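PDB 6EP3: Lmo0651 protein from Listeria monocytogenes serovar 1/2a, which controls expression of the Agr system and mediates virulence, as a GntR-family transcription factor that probably binds specific DNA sequences. Local coordinates for residues 12-16 with 51-57; 17-21 with 161-165; 91-96 with 199-203; 105-110 with 139-143. One frame throughout, in Å; residues are numbered along the deposited sequence.

Contact 1: residues 12-16 with 51-57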
# COMPACT_ATOMS: atom_id res chain seq x y z
N VAL B 12 -15.40 -16.00 11.32
CA VAL B 12 -14.53 -16.91 10.58
C VAL B 12 -13.22 -16.21 10.25
O VAL B 12 -12.13 -16.71 10.55
CB VAL B 12 -15.23 -17.42 9.31
CG1 VAL B 12 -14.23 -18.03 8.35
CG2 VAL B 12 -16.30 -18.43 9.68
N TYR B 13 -13.33 -15.01 9.69
CA TYR B 13 -12.15 -14.19 9.43
C TYR B 13 -11.26 -14.16 10.65
O TYR B 13 -10.12 -14.64 10.62
CB TYR B 13 -12.59 -12.77 9.02
CG TYR B 13 -11.45 -11.79 8.88
CD1 TYR B 13 -10.79 -11.64 7.67
CD2 TYR B 13 -11.05 -10.99 9.94
CE1 TYR B 13 -9.75 -10.74 7.52
CE2 TYR B 13 -10.01 -10.08 9.81
CZ TYR B 13 -9.36 -9.97 8.59
OH TYR B 13 -8.33 -9.07 8.45
N ASN B 14 -11.79 -13.65 11.77
CA ASN B 14 -11.01 -13.55 12.99
C ASN B 14 -10.41 -14.90 13.36
O ASN B 14 -9.21 -15.00 13.63
CB ASN B 14 -11.88 -13.01 14.12
CG ASN B 14 -12.01 -11.50 14.08
OD1 ASN B 14 -12.89 -10.96 13.39
ND2 ASN B 14 -11.13 -10.81 14.79
N LEU B 15 -11.23 -15.95 13.31
CA LEU B 15 -10.73 -17.29 13.61
C LEU B 15 -9.51 -17.60 12.76
O LEU B 15 -8.42 -17.89 13.29
CB LEU B 15 -11.84 -18.32 13.37
CG LEU B 15 -12.81 -18.50 14.54
CD1 LEU B 15 -13.83 -19.59 14.24
CD2 LEU B 15 -12.06 -18.79 15.83
N LEU B 16 -9.65 -17.47 11.44
CA LEU B 16 -8.52 -17.73 10.56
C LEU B 16 -7.34 -16.83 10.92
O LEU B 16 -6.20 -17.30 11.02
CB LEU B 16 -8.93 -17.51 9.10
CG LEU B 16 -8.01 -18.12 8.05
CD1 LEU B 16 -7.89 -19.62 8.28
CD2 LEU B 16 -8.53 -17.83 6.65
N ILE B 51 -10.67 -15.43 3.14
CA ILE B 51 -9.42 -15.58 2.40
C ILE B 51 -9.24 -14.43 1.42
O ILE B 51 -8.17 -13.81 1.37
CB ILE B 51 -9.38 -16.95 1.69
CG1 ILE B 51 -8.98 -18.04 2.68
CG2 ILE B 51 -8.39 -16.93 0.54
CD1 ILE B 51 -9.04 -19.43 2.11
N ALA B 52 -10.30 -14.11 0.67
CA ALA B 52 -10.21 -13.00 -0.27
C ALA B 52 -9.76 -11.73 0.45
O ALA B 52 -8.83 -11.05 0.01
CB ALA B 52 -11.55 -12.79 -0.96
N THR B 53 -10.39 -11.43 1.59
CA THR B 53 -10.00 -10.26 2.35
C THR B 53 -8.54 -10.32 2.75
O THR B 53 -7.79 -9.35 2.57
CB THR B 53 -10.90 -10.11 3.58
OG1 THR B 53 -12.27 -10.10 3.17
CG2 THR B 53 -10.59 -8.81 4.31
N LEU B 54 -8.08 -11.49 3.22
CA LEU B 54 -6.68 -11.59 3.61
C LEU B 54 -5.74 -11.61 2.42
O LEU B 54 -4.55 -11.35 2.58
CB LEU B 54 -6.46 -12.82 4.48
CG LEU B 54 -7.29 -12.89 5.76
CD1 LEU B 54 -7.43 -14.31 6.23
CD2 LEU B 54 -6.61 -12.05 6.82
N THR B 55 -6.26 -11.86 1.21
CA THR B 55 -5.43 -11.65 0.03
C THR B 55 -5.35 -10.17 -0.30
O THR B 55 -4.32 -9.70 -0.81
CB THR B 55 -5.97 -12.44 -1.16
OG1 THR B 55 -6.17 -13.81 -0.77
CG2 THR B 55 -4.97 -12.41 -2.31
N ALA B 56 -6.41 -9.41 -0.02
CA ALA B 56 -6.38 -7.97 -0.24
C ALA B 56 -5.43 -7.26 0.72
O ALA B 56 -4.97 -6.16 0.41
CB ALA B 56 -7.79 -7.39 -0.10
N GLN B 57 -5.12 -7.88 1.86
CA GLN B 57 -4.23 -7.29 2.85
C GLN B 57 -2.81 -7.80 2.73
O GLN B 57 -1.96 -7.46 3.56
CB GLN B 57 -4.77 -7.57 4.26
CG GLN B 57 -6.18 -7.04 4.51
CD GLN B 57 -6.77 -7.53 5.82
OE1 GLN B 57 -6.56 -8.68 6.22
NE2 GLN B 57 -7.49 -6.66 6.51

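Contact 2: residues 17-21 with 161-165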
# COMPACT_ATOMS: atom_id res chain seq x y z
N LEU B 17 -7.62 -15.56 11.21
CA LEU B 17 -6.54 -14.64 11.53
C LEU B 17 -5.78 -15.10 12.76
O LEU B 17 -4.54 -15.00 12.82
CB LEU B 17 -7.09 -13.23 11.75
CG LEU B 17 -6.05 -12.21 12.23
CD1 LEU B 17 -4.95 -12.07 11.19
CD2 LEU B 17 -6.70 -10.87 12.51
N GLU B 18 -6.49 -15.67 13.74
CA GLU B 18 -5.80 -16.08 14.95
C GLU B 18 -4.94 -17.31 14.66
O GLU B 18 -3.84 -17.43 15.21
CB GLU B 18 -6.81 -16.36 16.06
CG GLU B 18 -7.74 -15.18 16.31
CD GLU B 18 -7.05 -13.93 16.83
OE1 GLU B 18 -7.44 -12.82 16.42
OE2 GLU B 18 -6.06 -14.07 17.57
N LYS B 19 -5.39 -18.16 13.73
CA LYS B 19 -4.56 -19.27 13.28
C LYS B 19 -3.28 -18.78 12.63
O LYS B 19 -2.26 -19.48 12.63
CB LYS B 19 -5.34 -20.16 12.31
CG LYS B 19 -6.24 -21.18 12.99
CD LYS B 19 -6.48 -22.36 12.07
CE LYS B 19 -6.96 -23.58 12.84
NZ LYS B 19 -6.81 -24.83 12.04
N ILE B 20 -3.31 -17.56 12.08
CA ILE B 20 -2.09 -17.01 11.50
C ILE B 20 -1.20 -16.43 12.59
O ILE B 20 0.03 -16.46 12.47
CB ILE B 20 -2.45 -15.94 10.45
CG1 ILE B 20 -3.47 -16.50 9.45
CG2 ILE B 20 -1.20 -15.46 9.73
CD1 ILE B 20 -3.06 -17.81 8.82
N LYS B 21 -1.80 -15.94 13.68
CA LYS B 21 -1.00 -15.25 14.69
C LYS B 21 -0.42 -16.21 15.72
O LYS B 21 0.76 -16.10 16.06
CB LYS B 21 -1.85 -14.17 15.36
CG LYS B 21 -2.24 -13.05 14.40
CD LYS B 21 -3.06 -11.94 15.05
CE LYS B 21 -3.60 -12.33 16.40
NZ LYS B 21 -4.35 -11.19 17.01
N VAL B 161 -0.22 -3.97 14.35
CA VAL B 161 -1.06 -4.32 15.48
C VAL B 161 -1.21 -5.83 15.59
O VAL B 161 -1.19 -6.40 16.70
CB VAL B 161 -2.43 -3.63 15.35
CG1 VAL B 161 -3.49 -4.36 16.17
CG2 VAL B 161 -2.34 -2.17 15.77
N HIS B 162 -1.35 -6.52 14.46
CA HIS B 162 -1.67 -7.94 14.54
C HIS B 162 -0.46 -8.86 14.50
O HIS B 162 -0.58 -10.02 14.90
CB HIS B 162 -2.64 -8.32 13.42
CG HIS B 162 -4.04 -7.85 13.67
ND1 HIS B 162 -4.89 -8.47 14.56
CD2 HIS B 162 -4.73 -6.80 13.17
CE1 HIS B 162 -6.04 -7.84 14.59
NE2 HIS B 162 -5.98 -6.82 13.75
N PHE B 163 0.72 -8.38 14.07
CA PHE B 163 1.85 -9.28 13.90
C PHE B 163 3.15 -8.77 14.52
O PHE B 163 4.20 -9.36 14.25
CB PHE B 163 2.09 -9.59 12.42
CG PHE B 163 0.90 -10.19 11.72
CD1 PHE B 163 0.13 -9.44 10.85
CD2 PHE B 163 0.57 -11.52 11.92
CE1 PHE B 163 -0.96 -9.99 10.21
CE2 PHE B 163 -0.52 -12.08 11.28
CZ PHE B 163 -1.28 -11.32 10.42
N SER B 164 3.12 -7.72 15.34
CA SER B 164 4.31 -7.26 16.02
C SER B 164 4.01 -7.13 17.50
O SER B 164 2.86 -7.09 17.93
CB SER B 164 4.82 -5.92 15.47
OG SER B 164 4.07 -4.85 16.03
N ASP B 165 5.08 -7.08 18.30
CA ASP B 165 4.99 -6.75 19.71
C ASP B 165 5.29 -5.28 19.98
O ASP B 165 5.58 -4.92 21.12
CB ASP B 165 5.95 -7.63 20.53
CG ASP B 165 5.59 -9.10 20.46
OD1 ASP B 165 6.46 -9.90 20.05
OD2 ASP B 165 4.46 -9.46 20.83

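Contact 3: residues 91-96 with 199-203. With SO4 (sulfate ion), chain P.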
# COMPACT_ATOMS: atom_id res chain seq x y z
N VAL B 91 4.79 10.58 6.29
CA VAL B 91 4.46 11.71 7.17
C VAL B 91 5.25 12.95 6.76
O VAL B 91 4.69 14.05 6.65
CB VAL B 91 4.73 11.34 8.64
CG1 VAL B 91 4.54 12.56 9.54
CG2 VAL B 91 3.84 10.20 9.10
N ASP B 92 6.55 12.79 6.55
CA ASP B 92 7.39 13.93 6.20
C ASP B 92 6.96 14.53 4.86
O ASP B 92 6.88 15.75 4.73
CB ASP B 92 8.86 13.52 6.16
CG ASP B 92 9.78 14.68 5.88
OD1 ASP B 92 9.96 15.53 6.78
OD2 ASP B 92 10.32 14.76 4.75
N ALA B 93 6.68 13.68 3.86
CA ALA B 93 6.23 14.21 2.58
C ALA B 93 4.87 14.88 2.70
O ALA B 93 4.61 15.88 2.02
CB ALA B 93 6.19 13.09 1.53
N ALA B 94 3.99 14.36 3.56
CA ALA B 94 2.71 15.01 3.77
C ALA B 94 2.90 16.42 4.30
O ALA B 94 2.30 17.38 3.79
CB ALA B 94 1.85 14.19 4.74
N ILE B 95 3.73 16.56 5.33
CA ILE B 95 3.95 17.89 5.91
C ILE B 95 4.62 18.81 4.90
O ILE B 95 4.25 19.99 4.77
CB ILE B 95 4.76 17.78 7.22
CG1 ILE B 95 4.00 16.92 8.23
CG2 ILE B 95 5.00 19.14 7.82
CD1 ILE B 95 2.55 17.32 8.37
N ALA B 96 5.58 18.29 4.13
CA ALA B 96 6.26 19.11 3.13
C ALA B 96 5.28 19.59 2.06
O ALA B 96 5.30 20.76 1.67
CB ALA B 96 7.41 18.32 2.50
N ARG B 199 8.96 19.07 11.30
CA ARG B 199 9.47 17.91 10.58
C ARG B 199 10.63 17.26 11.33
O ARG B 199 10.71 16.03 11.43
CB ARG B 199 9.89 18.30 9.17
CG ARG B 199 8.73 18.76 8.30
CD ARG B 199 9.23 19.31 6.99
NE ARG B 199 9.69 18.25 6.10
CZ ARG B 199 10.25 18.46 4.92
NH1 ARG B 199 10.43 19.70 4.49
NH2 ARG B 199 10.63 17.44 4.17
N LYS B 200 11.52 18.08 11.90
CA LYS B 200 12.61 17.50 12.68
C LYS B 200 12.10 16.89 13.98
O LYS B 200 12.66 15.89 14.45
CB LYS B 200 13.68 18.56 12.95
CG LYS B 200 14.26 19.16 11.67
CD LYS B 200 14.55 18.08 10.61
CE LYS B 200 15.84 18.36 9.85
NZ LYS B 200 16.89 17.33 10.11
N THR B 201 11.01 17.41 14.54
CA THR B 201 10.41 16.77 15.71
C THR B 201 9.81 15.42 15.35
O THR B 201 9.94 14.45 16.11
CB THR B 201 9.35 17.68 16.32
OG1 THR B 201 9.89 18.99 16.53
CG2 THR B 201 8.88 17.12 17.66
N ILE B 202 9.15 15.35 14.19
CA ILE B 202 8.63 14.07 13.70
C ILE B 202 9.76 13.07 13.54
O ILE B 202 9.65 11.90 13.93
CB ILE B 202 7.88 14.28 12.37
CG1 ILE B 202 6.64 15.14 12.57
CG2 ILE B 202 7.53 12.95 11.73
CD1 ILE B 202 6.00 15.58 11.28
N LYS B 203 10.86 13.52 12.93
CA LYS B 203 12.01 12.65 12.72
C LYS B 203 12.58 12.16 14.04
O LYS B 203 12.92 10.98 14.19
CB LYS B 203 13.07 13.39 11.90
CG LYS B 203 14.40 12.67 11.80
CD LYS B 203 15.32 13.37 10.81
CE LYS B 203 16.63 12.61 10.65
NZ LYS B 203 17.55 13.27 9.67
S SO4 P . 11.84 19.27 0.94
O1 SO4 P . 13.29 19.29 0.81
O2 SO4 P . 11.23 19.55 -0.36
O3 SO4 P . 11.41 17.95 1.40
O4 SO4 P . 11.43 20.29 1.90
O HOH W 1 9.96 14.51 8.99

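Contact 4: residues 105-110 with 139-143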
# COMPACT_ATOMS: atom_id res chain seq x y z
N MET B 105 -4.41 22.68 6.97
CA MET B 105 -4.33 21.49 7.80
C MET B 105 -5.42 21.51 8.86
O MET B 105 -5.59 22.51 9.57
CB MET B 105 -2.96 21.39 8.45
CG MET B 105 -1.79 21.43 7.48
SD MET B 105 -0.22 21.50 8.35
CE MET B 105 0.43 23.06 7.76
N ASP B 106 -6.17 20.41 8.96
CA ASP B 106 -7.18 20.24 10.01
C ASP B 106 -6.47 20.03 11.34
O ASP B 106 -6.39 18.92 11.87
CB ASP B 106 -8.11 19.08 9.69
CG ASP B 106 -9.45 19.19 10.40
OD1 ASP B 106 -10.48 18.86 9.77
OD2 ASP B 106 -9.47 19.59 11.58
N LEU B 107 -5.94 21.13 11.89
CA LEU B 107 -5.19 21.04 13.14
C LEU B 107 -6.10 20.81 14.34
O LEU B 107 -5.61 20.36 15.39
CB LEU B 107 -4.37 22.32 13.35
CG LEU B 107 -3.29 22.57 12.30
CD1 LEU B 107 -2.56 23.86 12.60
CD2 LEU B 107 -2.32 21.40 12.25
N GLU B 108 -7.40 21.09 14.22
CA GLU B 108 -8.31 20.81 15.32
C GLU B 108 -8.55 19.31 15.46
O GLU B 108 -8.58 18.78 16.58
CB GLU B 108 -9.63 21.54 15.10
CG GLU B 108 -9.50 23.04 15.10
CD GLU B 108 -10.67 23.71 14.43
OE1 GLU B 108 -11.44 23.01 13.74
OE2 GLU B 108 -10.82 24.95 14.57
N LYS B 109 -8.69 18.62 14.34
CA LYS B 109 -8.76 17.16 14.37
C LYS B 109 -7.48 16.57 14.94
O LYS B 109 -7.52 15.62 15.72
CB LYS B 109 -9.04 16.62 12.97
CG LYS B 109 -9.53 15.18 12.96
CD LYS B 109 -9.90 14.73 11.55
CE LYS B 109 -8.69 14.70 10.64
NZ LYS B 109 -8.96 14.05 9.33
N LEU B 110 -6.33 17.13 14.56
CA LEU B 110 -5.06 16.64 15.08
C LEU B 110 -4.98 16.84 16.59
O LEU B 110 -4.51 15.96 17.32
CB LEU B 110 -3.90 17.35 14.38
CG LEU B 110 -2.49 16.80 14.60
CD1 LEU B 110 -2.30 15.50 13.84
CD2 LEU B 110 -1.48 17.83 14.15
N CYS B 139 -3.69 11.29 10.74
CA CYS B 139 -4.11 12.67 10.53
C CYS B 139 -2.97 13.50 9.93
O CYS B 139 -3.17 14.28 8.98
CB CYS B 139 -4.58 13.26 11.87
SG CYS B 139 -5.37 14.84 11.73
N LEU B 140 -1.77 13.33 10.48
CA LEU B 140 -0.59 13.96 9.88
C LEU B 140 -0.48 13.61 8.40
O LEU B 140 -0.24 14.48 7.56
CB LEU B 140 0.67 13.52 10.62
CG LEU B 140 0.94 14.17 11.97
CD1 LEU B 140 2.26 13.67 12.52
CD2 LEU B 140 0.95 15.68 11.82
N ILE B 141 -0.67 12.33 8.07
CA ILE B 141 -0.52 11.90 6.68
C ILE B 141 -1.66 12.43 5.82
O ILE B 141 -1.45 12.82 4.66
CB ILE B 141 -0.43 10.37 6.61
CG1 ILE B 141 0.83 9.90 7.34
CG2 ILE B 141 -0.41 9.90 5.16
CD1 ILE B 141 1.07 8.43 7.24
N SER B 142 -2.87 12.47 6.37
CA SER B 142 -4.01 13.01 5.64
C SER B 142 -3.83 14.48 5.32
O SER B 142 -4.47 14.99 4.40
CB SER B 142 -5.29 12.83 6.46
OG SER B 142 -5.46 13.91 7.36
N PHE B 143 -2.95 15.16 6.05
CA PHE B 143 -2.64 16.53 5.68
C PHE B 143 -2.15 16.65 4.23
O PHE B 143 -2.20 17.74 3.65
CB PHE B 143 -1.60 17.13 6.63
CG PHE B 143 -2.15 17.44 8.00
CD1 PHE B 143 -3.51 17.41 8.24
CD2 PHE B 143 -1.30 17.77 9.04
CE1 PHE B 143 -4.02 17.70 9.50
CE2 PHE B 143 -1.79 18.07 10.29
CZ PHE B 143 -3.16 18.03 10.52

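Contact 1: residues 12-16 with 51-57
Helix 8-21 packs here against the C-terminal end of helix 44-56, within the winged helix-turn-helix of a GntR-type regulator. In this fold, helix 44-56 occupies the position of the recognition helix. The axes of 12-16 and 51-56 pass 10.5 Å apart and cross at -59°. Apolar side-chain contacts and a hydrogen bond join the segments. V12 makes no contact with 51-57 and packs on F40 of helix 33-40. Y13 does most of the work. Its CA-to-CB bond points sideways, but the ring reaches across to helix 44-56. CE1 of Y13 lies 3.5 Å from CD2 of L54 and 3.8 Å from CG2 of T53. One turn later, L16 points toward the other helix. Its CD2 is 3.7 Å from CD1 of L54 and 4.0 Å from CG1 of I51. L54 therefore meets both Y13 and L16. L16 also touches L36, which joins all three helices in one core. Further round helix 44-56, A52 and T55 pack on T55 and A56 of the second subunit, respectively. Just past the end of helix 44-56, OE1 of Q57 accepts a 2.9 Å hydrogen bond from OH of Y13.

Contact 2: residues 17-21 with 161-165
L17 lays its CD2 methyl over one face of the H162 ring, 3.9 Å from the ring centroid, in a CH-pi contact. This joins the first helix of the winged helix-turn-helix, 8-21, to the end of helix 147-163 in the all-helical FCD domain. The other methyl of L17 serves the next residue: its CD1 is 3.8 Å from CZ of F163. I20 adds CG2 at 3.8 Å from CE2 of F163. The F163 side chain is thus buried against helix 8-21, and it also touches I59 in the loop after helix 44-56. No hydrogen bond crosses between the two segments, so the domains meet here mainly by apolar contact. K21 closes the margin. Its CG is 3.7 Å from CE2 of F163, and its NZ forms a salt bridge of 3.4 Å with OE2 of E18, one turn back. That NZ lies near the edge of the H162 ring, while CD of K21 sits 3.1 Å from the carbonyl O of H162.

Contact 3: residues 91-96 with 199-203
The guanidinium of R199 is held between a carboxylate and a sulfate ion. On the protein side it makes a two-pronged salt bridge to D92. NE of R199 donates to OD1 of D92 at 2.8 Å, and NH2 of R199 donates to OD2 of D92, also at 2.8 Å. On the outer side, NH1 of R199 donates to O4 of the sulfate at 2.8 Å and NH2 of R199 to its O3 at 2.9 Å. The sulfate probably comes from the crystallisation liquor. A96 supports one face of the guanidinium, with its CB 3.7 Å from CZ of R199. A water donates to OD1 of D92 at 2.4 Å, a very short distance, and to the carbonyl O of R199 at 3.0 Å.

The two segments are antiparallel neighbours in the helical bundle of the FCD domain. Their axes run 10.3 Å apart at 172°. Beneath the charges lies an apolar layer. CG1 of V91 is 3.7 Å from CG2 of I202, and CG1 of I95 is 3.9 Å from CD1 of I202. CG2 of I95 also meets CG of R199 at 3.8 Å. V91 and I95 continue onto L140 of helix 126-142. The chemistry implies an apolar layer beside a charged, partly exposed cluster, where R199 can bind an anion while still paired with D92.

Contact 4: residues 105-110 with 139-143
The F143 ring is the main bump of this contact. It fills a hollow formed where the chain turns into helix 107-123 of the helical FCD domain. M105 roofs one face: its CB stands 3.8 Å from the ring centroid, almost on the ring normal, in a CH-pi contact. SD of M105 is 4.6 Å from the same centroid, an oblique Met-aromatic contact. L110 lines the ring edge, with CD2 3.9 Å from CE2 of F143. L107 reaches in with CD2, 3.9 Å from CZ of F143. N of D106 lies 3.5 Å from CE1 of F143. L110 is the return bump. Its CD1 lies 3.8 Å from both CB of C139 and CD2 of L140. At the margin, CE of K109 rests 3.5 Å from SG of C139. D106 is the N-cap of helix 107-123, since its OD2 accepts from N of K109 at 3.0 Å. No hydrogen bond crosses, so side-chain packing, mostly apolar and centred on the F143 ring, holds the two segments together.

In the fold
The four contacts form two pairs on opposite sides of the chain's centre. Contacts 1 and 2 share helix 8-21, and their centres are 12 Å apart. Contact 1 lies inside the winged helix-turn-helix, while contact 2 ties that domain to the FCD domain. Contacts 3 and 4 also have centres 12 Å apart, but they touch directly: CG2 of V91 is 3.5 Å from CG1 of I141. Contact 4 is nested in the loop closed by contact 3. The centres of contacts 1 and 3 are 33 Å apart. A sulfate sits on R199 in contact 3, and K109 in contact 4 lies about 3 Å from a bound sulfate, nearest atoms.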